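Local coordinates for protein cephalosporin hydroxylase CMCI (Streptomyces clavuligerus, PDB 2BM8) that takes part in cephamycin biosynthesis, probably hydroxylating the cephalosporin nucleus, on a methyltransferase-like Rossmann fold that assembles into a six-chain complex, at residues H74-E79 against Y182-D187; W171-L176 against D209-D214; Y191-R194 against F200-Y203. The protein carries 3 engineered substitutions. One frame throughout, in Å; residues are numbered along the deposited sequence.

In the fold
The strand order, 3-2-1-4-5-7-6, is that of class I methyltransferases, and interactions 1 and 2 show how helices dress the two faces of such a sheet. Interaction 1 sets helix 67-80 on one face of strand 182-185; from the other face, Phe183 packs on Ala172 of interaction 2. A probable hydrogen bond, Tyr182 OH to Asp214 OD2, of 2.5 Å also joins the two; their centres lie 14 Å apart. Interaction 3 joins two helices in the connection after strand 182-185: segments 182-187 and 191-194 adjoin in sequence without otherwise touching, the centres of interactions 1 and 3 being 21 Å apart. It is nested inside the chain loop closed by interaction 2, with centres 17 Å apart.

Interaction 1: residues H74-E79 against Y182-D187; sequences HDMLWE and YFIIED
Met76 lays its sulfur over the face of the Tyr182 ring, a Met-aromatic contact that joins helix 67-80 to strand 182-185. SD sits 4.1 Å from the centroid of the Tyr182 ring and only 9° off its normal, almost directly above the centre. The methionine reaches there as an extended chain, CG anti to the backbone N and SD continuing the line, until the final bend (chi3 -64°) swings the methyl group round. Met76 CE then lies over the same face, 4.1 Å from Tyr182 CE2. The polarisable sulfur thus faces the pi cloud while the methyl lies over the CD2-CE2 side of that face.

Ile184, two residues along and on the same side of the strand, meets the end of the methionine tip to tip: Ile184 CD1 is 3.9 Å from Met76 SD and equally close to Met76 CE. The thioether is therefore shared between an aromatic face and an aliphatic tip, with no hydrogen bond across the contact. The phenol of Tyr182 turns elsewhere, to Asp214 of the same chain. Glu79, one helical turn after Met76, hydrogen-bonds Tyr217 OH through OE1 and forms a salt bridge through OE2 with Arg34 of the second subunit.

Segments 74-79 and 182-185 run nearly antiparallel (171°), their axes 12.8 Å apart at closest approach. Ile156 on adjacent strand 155-159 and Val228 on strand 228-231, which borders the other edge of strand 182-185, also touch Met76, while helix 94-106 receives His74 and Leu77.

Interaction 2: residues W171-L176 against D209-D214; sequences WAVDHL and DVLSMD
Trp171 O, in the last turns of the helix that sets Val173 against Val210 and Leu211, takes two bonds from His175. The backbone bond from His175 N to Trp171 O measures 2.8 Å. A weak one comes from the side chain, His175 ND1 to Trp171 O at 3.3 Å. His175 CB meanwhile lies over one face of the Trp171 indole, toward its rim.

Across the contact, both methyls of Val173 touch Val210, and CG2 reaches Leu211 as well. With CG1 anti to the backbone N (chi1 154°), that branch lies 4.0 Å from Val210 CB, the two side chains crossing at about a right angle. Val173 CG2 comes within 4.0 Å of Leu211 CD1. An alanine in place of Val173 would probably open a gap against Val210 and Leu211, since both methyls that touch them would be gone.

Tyr4 of the third subunit also packs on Val173, and its OH bonds Asp174 OD1. Across these segments the chemistry is purely apolar, implying that the fit of branched side chains, not directional bonding, holds this end of helix 165-175 to the residues leading into strand 211-214, outermost within this chain though the sheet continues into the second subunit.

Interaction 3: residues Y191-R194 against F200-Y203; sequences YWYR and FSEY. Engineered in segment 200-203: Phe200 (natural residue Leu).
Two short helices, 189-195 and 197-205, follow one another in the connection between strands 182-185 and 211-214, and Phe200 of the second packs between Trp192 and Tyr193 of the first. The backbones approach closely, 5.8 Å between Tyr193 CA and Phe200 CA. Phe200, an engineered residue that replaces leucine, extends its ring toward the first helix with CG anti to the backbone N (chi1 180°), which sends CD1 and CE1 to Trp192 and CD2 to Tyr193. Phe200 CD1 is 3.8 Å from Trp192 CB, and Phe200 CE1 comes to the edge of the indole, 4.0 Å from Trp192 CE3. Phe200 CD2 lies 4.1 Å from Tyr193 CB.

Beside this, Ser201 OG stands at the edge of the Tyr193 ring, near its plane and 3.8 Å from Tyr193 CE1, while its hydrogen bond goes to Pro197 O. Trp41 of the second subunit meets both Tyr193 and Phe200 edge-to-face. Trp192 NE1 bonds Asn13 of the third subunit, whose Leu12 packs on Trp192 and Phe200. Within the chain, the helix pair rests on the start of helix 165-175, where Thr165 touches Trp192 and Phe166 receives Phe200 and, edge-to-face, Tyr203.

Interaction 1: residues H74-E79 against Y182-D187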
loop_
_atom_site.group_PDB
_atom_site.type_symbol
_atom_site.label_atom_id
_atom_site.label_comp_id
_atom_site.label_asym_id
_atom_site.label_seq_id
_atom_site.Cartn_x
_atom_site.Cartn_y
_atom_site.Cartn_z
ATOM N N HIS B 74 22.410 20.032 0.854
ATOM C CA HIS B 74 23.834 19.786 0.892
ATOM C C HIS B 74 24.379 19.802 -0.527
ATOM O O HIS B 74 25.377 20.474 -0.790
ATOM C CB HIS B 74 24.155 18.464 1.564
ATOM C CG HIS B 74 25.589 18.084 1.444
ATOM N ND1 HIS B 74 26.091 17.460 0.326
ATOM C CD2 HIS B 74 26.637 18.283 2.274
ATOM C CE1 HIS B 74 27.387 17.265 0.485
ATOM N NE2 HIS B 74 27.745 17.762 1.655
ATOM N N ASP B 75 23.710 19.070 -1.429
ATOM C CA ASP B 75 24.081 19.035 -2.851
ATOM C C ASP B 75 24.014 20.425 -3.476
ATOM O O ASP B 75 24.894 20.810 -4.214
ATOM C CB ASP B 75 23.178 18.076 -3.650
ATOM C CG ASP B 75 23.322 16.604 -3.216
ATOM O OD1 ASP B 75 24.370 16.262 -2.620
ATOM O OD2 ASP B 75 22.426 15.729 -3.420
ATOM N N MET B 76 22.975 21.178 -3.150
ATOM C CA MET B 76 22.788 22.519 -3.680
ATOM C C MET B 76 23.906 23.442 -3.218
ATOM O O MET B 76 24.488 24.151 -4.008
ATOM C CB MET B 76 21.439 23.063 -3.231
ATOM C CG MET B 76 21.083 24.416 -3.830
ATOM S SD MET B 76 19.513 25.000 -3.196
ATOM C CE MET B 76 18.390 23.737 -3.845
ATOM N N LEU B 77 24.214 23.407 -1.932
ATOM C CA LEU B 77 25.315 24.183 -1.397
ATOM C C LEU B 77 26.623 23.844 -2.106
ATOM O O LEU B 77 27.359 24.746 -2.503
ATOM C CB LEU B 77 25.451 23.962 0.108
ATOM C CG LEU B 77 24.743 25.017 0.948
ATOM C CD1 LEU B 77 23.308 25.277 0.501
ATOM C CD2 LEU B 77 24.783 24.621 2.410
ATOM N N TRP B 78 26.872 22.545 -2.287
ATOM C CA TRP B 78 28.117 22.036 -2.859
ATOM C C TRP B 78 28.304 22.473 -4.308
ATOM O O TRP B 78 29.428 22.800 -4.731
ATOM C CB TRP B 78 28.166 20.513 -2.772
ATOM C CG TRP B 78 29.485 19.948 -3.214
ATOM C CD1 TRP B 78 29.719 19.161 -4.313
ATOM C CD2 TRP B 78 30.755 20.142 -2.581
ATOM N NE1 TRP B 78 31.055 18.851 -4.388
ATOM C CE2 TRP B 78 31.717 19.444 -3.345
ATOM C CE3 TRP B 78 31.184 20.840 -1.445
ATOM C CZ2 TRP B 78 33.082 19.422 -3.011
ATOM C CZ3 TRP B 78 32.553 20.824 -1.111
ATOM C CH2 TRP B 78 33.479 20.110 -1.890
ATOM N N GLU B 79 27.202 22.507 -5.048
ATOM C CA GLU B 79 27.208 22.894 -6.454
ATOM C C GLU B 79 27.247 24.428 -6.649
ATOM O O GLU B 79 28.044 24.940 -7.424
ATOM C CB GLU B 79 25.979 22.297 -7.145
ATOM C CG GLU B 79 25.660 22.853 -8.537
ATOM C CD GLU B 79 24.359 22.289 -9.083
ATOM O OE1 GLU B 79 23.387 22.117 -8.306
ATOM O OE2 GLU B 79 24.302 21.997 -10.289
ATOM N N TYR B 182 18.640 31.053 -6.097
ATOM C CA TYR B 182 17.481 30.223 -5.842
ATOM C C TYR B 182 16.418 30.989 -5.059
ATOM O O TYR B 182 16.730 31.803 -4.204
ATOM C CB TYR B 182 17.907 28.966 -5.089
ATOM C CG TYR B 182 18.465 27.886 -5.994
ATOM C CD1 TYR B 182 19.804 27.864 -6.351
ATOM C CD2 TYR B 182 17.643 26.893 -6.505
ATOM C CE1 TYR B 182 20.306 26.872 -7.185
ATOM C CE2 TYR B 182 18.142 25.906 -7.334
ATOM C CZ TYR B 182 19.466 25.899 -7.666
ATOM O OH TYR B 182 19.942 24.921 -8.501
ATOM N N PHE B 183 15.161 30.777 -5.408
ATOM C CA PHE B 183 14.049 31.201 -4.581
ATOM C C PHE B 183 13.263 29.941 -4.299
ATOM O O PHE B 183 12.751 29.331 -5.224
ATOM C CB PHE B 183 13.171 32.245 -5.277
ATOM C CG PHE B 183 12.127 32.871 -4.364
ATOM C CD1 PHE B 183 12.318 34.136 -3.829
ATOM C CD2 PHE B 183 10.956 32.191 -4.039
ATOM C CE1 PHE B 183 11.356 34.714 -2.999
ATOM C CE2 PHE B 183 9.996 32.776 -3.204
ATOM C CZ PHE B 183 10.204 34.035 -2.691
ATOM N N ILE B 184 13.180 29.570 -3.020
ATOM C CA ILE B 184 12.629 28.290 -2.604
ATOM C C ILE B 184 11.449 28.446 -1.648
ATOM O O ILE B 184 11.534 29.157 -0.645
ATOM C CB ILE B 184 13.731 27.444 -1.944
ATOM C CG1 ILE B 184 14.717 26.976 -3.017
ATOM C CG2 ILE B 184 13.136 26.239 -1.233
ATOM C CD1 ILE B 184 16.037 26.522 -2.487
ATOM N N ILE B 185 10.352 27.762 -1.954
ATOM C CA ILE B 185 9.195 27.755 -1.070
ATOM C C ILE B 185 9.028 26.361 -0.529
ATOM O O ILE B 185 8.698 25.444 -1.260
ATOM C CB ILE B 185 7.935 28.214 -1.824
ATOM C CG1 ILE B 185 8.061 29.688 -2.190
ATOM C CG2 ILE B 185 6.701 28.017 -0.959
ATOM C CD1 ILE B 185 7.255 30.104 -3.371
ATOM N N GLU B 186 9.269 26.193 0.758
ATOM C CA GLU B 186 9.157 24.874 1.368
ATOM C C GLU B 186 7.697 24.609 1.722
ATOM O O GLU B 186 6.964 25.545 2.003
ATOM C CB GLU B 186 10.060 24.781 2.600
ATOM C CG GLU B 186 11.552 24.983 2.304
ATOM C CD GLU B 186 12.472 24.527 3.439
ATOM O OE1 GLU B 186 11.951 24.110 4.487
ATOM O OE2 GLU B 186 13.720 24.612 3.289
ATOM N N ASP B 187 7.270 23.347 1.614
ATOM C CA ASP B 187 6.011 22.829 2.162
ATOM C C ASP B 187 4.730 23.294 1.475
ATOM O O ASP B 187 3.863 22.467 1.150
ATOM C CB ASP B 187 5.902 23.136 3.661
ATOM C CG ASP B 187 6.978 22.436 4.480
ATOM O OD1 ASP B 187 6.975 21.176 4.486
ATOM O OD2 ASP B 187 7.860 23.050 5.126
#

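Interaction 2: residues W171-L176 against D209-D214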
loop_
_atom_site.group_PDB
_atom_site.type_symbol
_atom_site.label_atom_id
_atom_site.label_comp_id
_atom_site.label_asym_id
_atom_site.label_seq_id
_atom_site.Cartn_x
_atom_site.Cartn_y
_atom_site.Cartn_z
ATOM N N TRP B 171 9.389 41.190 -5.773
ATOM C CA TRP B 171 10.434 42.050 -5.238
ATOM C C TRP B 171 11.819 41.424 -5.444
ATOM O O TRP B 171 12.745 42.096 -5.900
ATOM C CB TRP B 171 10.208 42.374 -3.750
ATOM C CG TRP B 171 11.357 43.151 -3.192
ATOM C CD1 TRP B 171 11.523 44.511 -3.213
ATOM C CD2 TRP B 171 12.541 42.613 -2.595
ATOM N NE1 TRP B 171 12.728 44.847 -2.645
ATOM C CE2 TRP B 171 13.375 43.702 -2.260
ATOM C CE3 TRP B 171 12.978 41.313 -2.297
ATOM C CZ2 TRP B 171 14.612 43.538 -1.645
ATOM C CZ3 TRP B 171 14.210 41.146 -1.685
ATOM C CH2 TRP B 171 15.018 42.257 -1.370
ATOM N N ALA B 172 11.956 40.143 -5.127
ATOM C CA ALA B 172 13.258 39.488 -5.191
ATOM C C ALA B 172 13.744 39.373 -6.625
ATOM O O ALA B 172 14.921 39.538 -6.883
ATOM C CB ALA B 172 13.218 38.120 -4.524
ATOM N N VAL B 173 12.836 39.111 -7.553
ATOM C CA VAL B 173 13.198 38.958 -8.954
ATOM C C VAL B 173 13.704 40.287 -9.508
ATOM O O VAL B 173 14.667 40.306 -10.263
ATOM C CB VAL B 173 11.997 38.456 -9.816
ATOM C CG1 VAL B 173 12.133 38.889 -11.272
ATOM C CG2 VAL B 173 11.856 36.930 -9.724
ATOM N N ASP B 174 13.058 41.386 -9.123
ATOM C CA ASP B 174 13.372 42.713 -9.655
ATOM C C ASP B 174 14.562 43.375 -8.937
ATOM O O ASP B 174 15.336 44.098 -9.567
ATOM C CB ASP B 174 12.138 43.638 -9.563
ATOM C CG ASP B 174 10.987 43.220 -10.509
ATOM O OD1 ASP B 174 11.237 42.584 -11.558
ATOM O OD2 ASP B 174 9.788 43.508 -10.282
ATOM N N HIS B 175 14.713 43.110 -7.635
ATOM C CA HIS B 175 15.623 43.873 -6.768
ATOM C C HIS B 175 16.749 43.056 -6.105
ATOM O O HIS B 175 17.659 43.640 -5.525
ATOM C CB HIS B 175 14.816 44.596 -5.669
ATOM C CG HIS B 175 13.809 45.579 -6.198
ATOM N ND1 HIS B 175 12.450 45.321 -6.218
ATOM C CD2 HIS B 175 13.965 46.817 -6.735
ATOM C CE1 HIS B 175 11.817 46.355 -6.750
ATOM N NE2 HIS B 175 12.712 47.274 -7.070
ATOM N N LEU B 176 16.706 41.727 -6.192
ATOM C CA LEU B 176 17.648 40.882 -5.453
ATOM C C LEU B 176 18.372 39.813 -6.271
ATOM O O LEU B 176 19.590 39.769 -6.272
ATOM C CB LEU B 176 16.940 40.203 -4.271
ATOM C CG LEU B 176 17.855 39.618 -3.184
ATOM C CD1 LEU B 176 19.043 40.520 -2.857
ATOM C CD2 LEU B 176 17.068 39.329 -1.921
ATOM N N ASP B 209 9.148 33.987 -17.335
ATOM C CA ASP B 209 10.254 34.558 -18.105
ATOM C C ASP B 209 11.484 34.761 -17.240
ATOM O O ASP B 209 12.549 35.103 -17.761
ATOM C CB ASP B 209 9.842 35.880 -18.747
ATOM C CG ASP B 209 8.653 35.723 -19.666
ATOM O OD1 ASP B 209 8.786 34.976 -20.670
ATOM O OD2 ASP B 209 7.546 36.287 -19.450
ATOM N N VAL B 210 11.324 34.546 -15.930
ATOM C CA VAL B 210 12.327 34.899 -14.938
ATOM C C VAL B 210 12.710 33.790 -13.955
ATOM O O VAL B 210 13.771 33.853 -13.370
ATOM C CB VAL B 210 11.873 36.131 -14.119
ATOM C CG1 VAL B 210 11.798 37.362 -15.021
ATOM C CG2 VAL B 210 10.539 35.886 -13.430
ATOM N N LEU B 211 11.850 32.795 -13.757
ATOM C CA LEU B 211 12.119 31.717 -12.812
ATOM C C LEU B 211 11.771 30.366 -13.434
ATOM O O LEU B 211 10.789 30.242 -14.171
ATOM C CB LEU B 211 11.319 31.909 -11.522
ATOM C CG LEU B 211 11.749 33.013 -10.549
ATOM C CD1 LEU B 211 10.722 33.144 -9.429
ATOM C CD2 LEU B 211 13.122 32.753 -9.972
ATOM N N SER B 212 12.595 29.369 -13.140
ATOM C CA SER B 212 12.397 28.006 -13.605
ATOM C C SER B 212 12.236 27.110 -12.385
ATOM O O SER B 212 12.720 27.449 -11.314
ATOM C CB SER B 212 13.623 27.529 -14.394
ATOM O OG SER B 212 14.672 27.106 -13.497
ATOM N N MET B 213 11.558 25.981 -12.541
ATOM C CA MET B 213 11.607 24.931 -11.531
ATOM C C MET B 213 12.813 24.037 -11.817
ATOM O O MET B 213 12.917 23.452 -12.898
ATOM C CB MET B 213 10.334 24.097 -11.534
ATOM C CG MET B 213 10.335 23.018 -10.472
ATOM S SD MET B 213 8.705 22.385 -10.110
ATOM C CE MET B 213 8.137 21.965 -11.757
ATOM N N ASP B 214 13.718 23.934 -10.846
ATOM C CA ASP B 214 14.927 23.144 -10.987
ATOM C C ASP B 214 14.630 21.674 -10.734
ATOM O O ASP B 214 14.451 21.259 -9.608
ATOM C CB ASP B 214 15.983 23.637 -10.008
ATOM C CG ASP B 214 17.313 22.936 -10.181
ATOM O OD1 ASP B 214 17.381 21.936 -10.916
ATOM O OD2 ASP B 214 18.351 23.314 -9.622
#

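Interaction 3: residues Y191-R194 against F200-Y203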
loop_
_atom_site.group_PDB
_atom_site.type_symbol
_atom_site.label_atom_id
_atom_site.label_comp_id
_atom_site.label_asym_id
_atom_site.label_seq_id
_atom_site.Cartn_x
_atom_site.Cartn_y
_atom_site.Cartn_z
ATOM N N TYR B 191 -0.019 22.509 -1.212
ATOM C CA TYR B 191 -1.300 22.871 -0.588
ATOM C C TYR B 191 -2.031 24.011 -1.327
ATOM O O TYR B 191 -3.232 23.969 -1.493
ATOM C CB TYR B 191 -1.111 23.211 0.905
ATOM C CG TYR B 191 -0.607 22.041 1.734
ATOM C CD1 TYR B 191 0.752 21.784 1.850
ATOM C CD2 TYR B 191 -1.491 21.188 2.391
ATOM C CE1 TYR B 191 1.234 20.709 2.588
ATOM C CE2 TYR B 191 -1.027 20.113 3.146
ATOM C CZ TYR B 191 0.340 19.881 3.239
ATOM O OH TYR B 191 0.815 18.825 3.983
ATOM N N TRP B 192 -1.302 25.028 -1.766
ATOM C CA TRP B 192 -1.883 26.089 -2.575
ATOM C C TRP B 192 -2.451 25.552 -3.898
ATOM O O TRP B 192 -3.457 26.043 -4.363
ATOM C CB TRP B 192 -0.854 27.182 -2.881
ATOM C CG TRP B 192 -0.523 28.068 -1.731
ATOM C CD1 TRP B 192 -1.300 28.333 -0.647
ATOM C CD2 TRP B 192 0.677 28.826 -1.558
ATOM N NE1 TRP B 192 -0.651 29.199 0.199
ATOM C CE2 TRP B 192 0.565 29.520 -0.338
ATOM C CE3 TRP B 192 1.845 28.985 -2.310
ATOM C CZ2 TRP B 192 1.576 30.359 0.155
ATOM C CZ3 TRP B 192 2.855 29.830 -1.821
ATOM C CH2 TRP B 192 2.706 30.505 -0.601
ATOM N N TYR B 193 -1.804 24.554 -4.489
ATOM C CA TYR B 193 -2.288 23.958 -5.723
ATOM C C TYR B 193 -3.526 23.094 -5.480
ATOM O O TYR B 193 -4.391 22.968 -6.356
ATOM C CB TYR B 193 -1.201 23.110 -6.387
ATOM C CG TYR B 193 -1.645 22.507 -7.694
ATOM C CD1 TYR B 193 -2.112 23.310 -8.726
ATOM C CD2 TYR B 193 -1.611 21.136 -7.903
ATOM C CE1 TYR B 193 -2.526 22.758 -9.949
ATOM C CE2 TYR B 193 -2.022 20.574 -9.134
ATOM C CZ TYR B 193 -2.477 21.396 -10.141
ATOM O OH TYR B 193 -2.890 20.865 -11.343
ATOM N N ARG B 194 -3.608 22.500 -4.298
ATOM C CA ARG B 194 -4.763 21.695 -3.932
ATOM C C ARG B 194 -6.004 22.535 -3.646
ATOM O O ARG B 194 -7.106 22.141 -3.972
ATOM C CB ARG B 194 -4.454 20.846 -2.697
ATOM C CG ARG B 194 -5.582 19.887 -2.320
ATOM C CD ARG B 194 -5.140 18.707 -1.481
ATOM N NE ARG B 194 -6.243 17.812 -1.134
ATOM C CZ ARG B 194 -6.840 16.990 -1.987
ATOM N NH1 ARG B 194 -6.466 16.936 -3.270
ATOM N NH2 ARG B 194 -7.826 16.211 -1.554
ATOM N N PHE B 200 -3.331 29.569 -8.378
ATOM C CA PHE B 200 -1.944 29.214 -8.177
ATOM C C PHE B 200 -1.223 29.087 -9.506
ATOM O O PHE B 200 -0.159 29.633 -9.676
ATOM C CB PHE B 200 -1.771 27.928 -7.390
ATOM C CG PHE B 200 -0.333 27.569 -7.191
ATOM C CD1 PHE B 200 0.444 28.285 -6.294
ATOM C CD2 PHE B 200 0.256 26.560 -7.942
ATOM C CE1 PHE B 200 1.791 27.988 -6.134
ATOM C CE2 PHE B 200 1.589 26.248 -7.786
ATOM C CZ PHE B 200 2.364 26.959 -6.885
ATOM N N SER B 201 -1.822 28.363 -10.440
ATOM C CA SER B 201 -1.213 28.110 -11.743
ATOM C C SER B 201 -0.968 29.389 -12.519
ATOM O O SER B 201 0.026 29.516 -13.220
ATOM C CB SER B 201 -2.110 27.200 -12.556
ATOM O OG SER B 201 -2.302 25.986 -11.860
ATOM N N GLU B 202 -1.888 30.330 -12.390
ATOM C CA GLU B 202 -1.743 31.632 -13.003
ATOM C C GLU B 202 -0.590 32.408 -12.365
ATOM O O GLU B 202 0.253 32.947 -13.062
ATOM C CB GLU B 202 -3.052 32.416 -12.860
ATOM C CG GLU B 202 -3.277 33.445 -13.961
ATOM C CD GLU B 202 -4.231 34.565 -13.568
ATOM O OE1 GLU B 202 -4.882 35.127 -14.476
ATOM O OE2 GLU B 202 -4.333 34.902 -12.366
ATOM N N TYR B 203 -0.552 32.444 -11.037
ATOM C CA TYR B 203 0.425 33.250 -10.307
ATOM C C TYR B 203 1.855 32.763 -10.526
ATOM O O TYR B 203 2.745 33.562 -10.793
ATOM C CB TYR B 203 0.125 33.251 -8.809
ATOM C CG TYR B 203 -1.111 34.023 -8.376
ATOM C CD1 TYR B 203 -1.409 34.167 -7.026
ATOM C CD2 TYR B 203 -1.981 34.593 -9.292
ATOM C CE1 TYR B 203 -2.531 34.852 -6.603
ATOM C CE2 TYR B 203 -3.114 35.284 -8.874
ATOM C CZ TYR B 203 -3.379 35.406 -7.527
ATOM O OH TYR B 203 -4.494 36.092 -7.107
#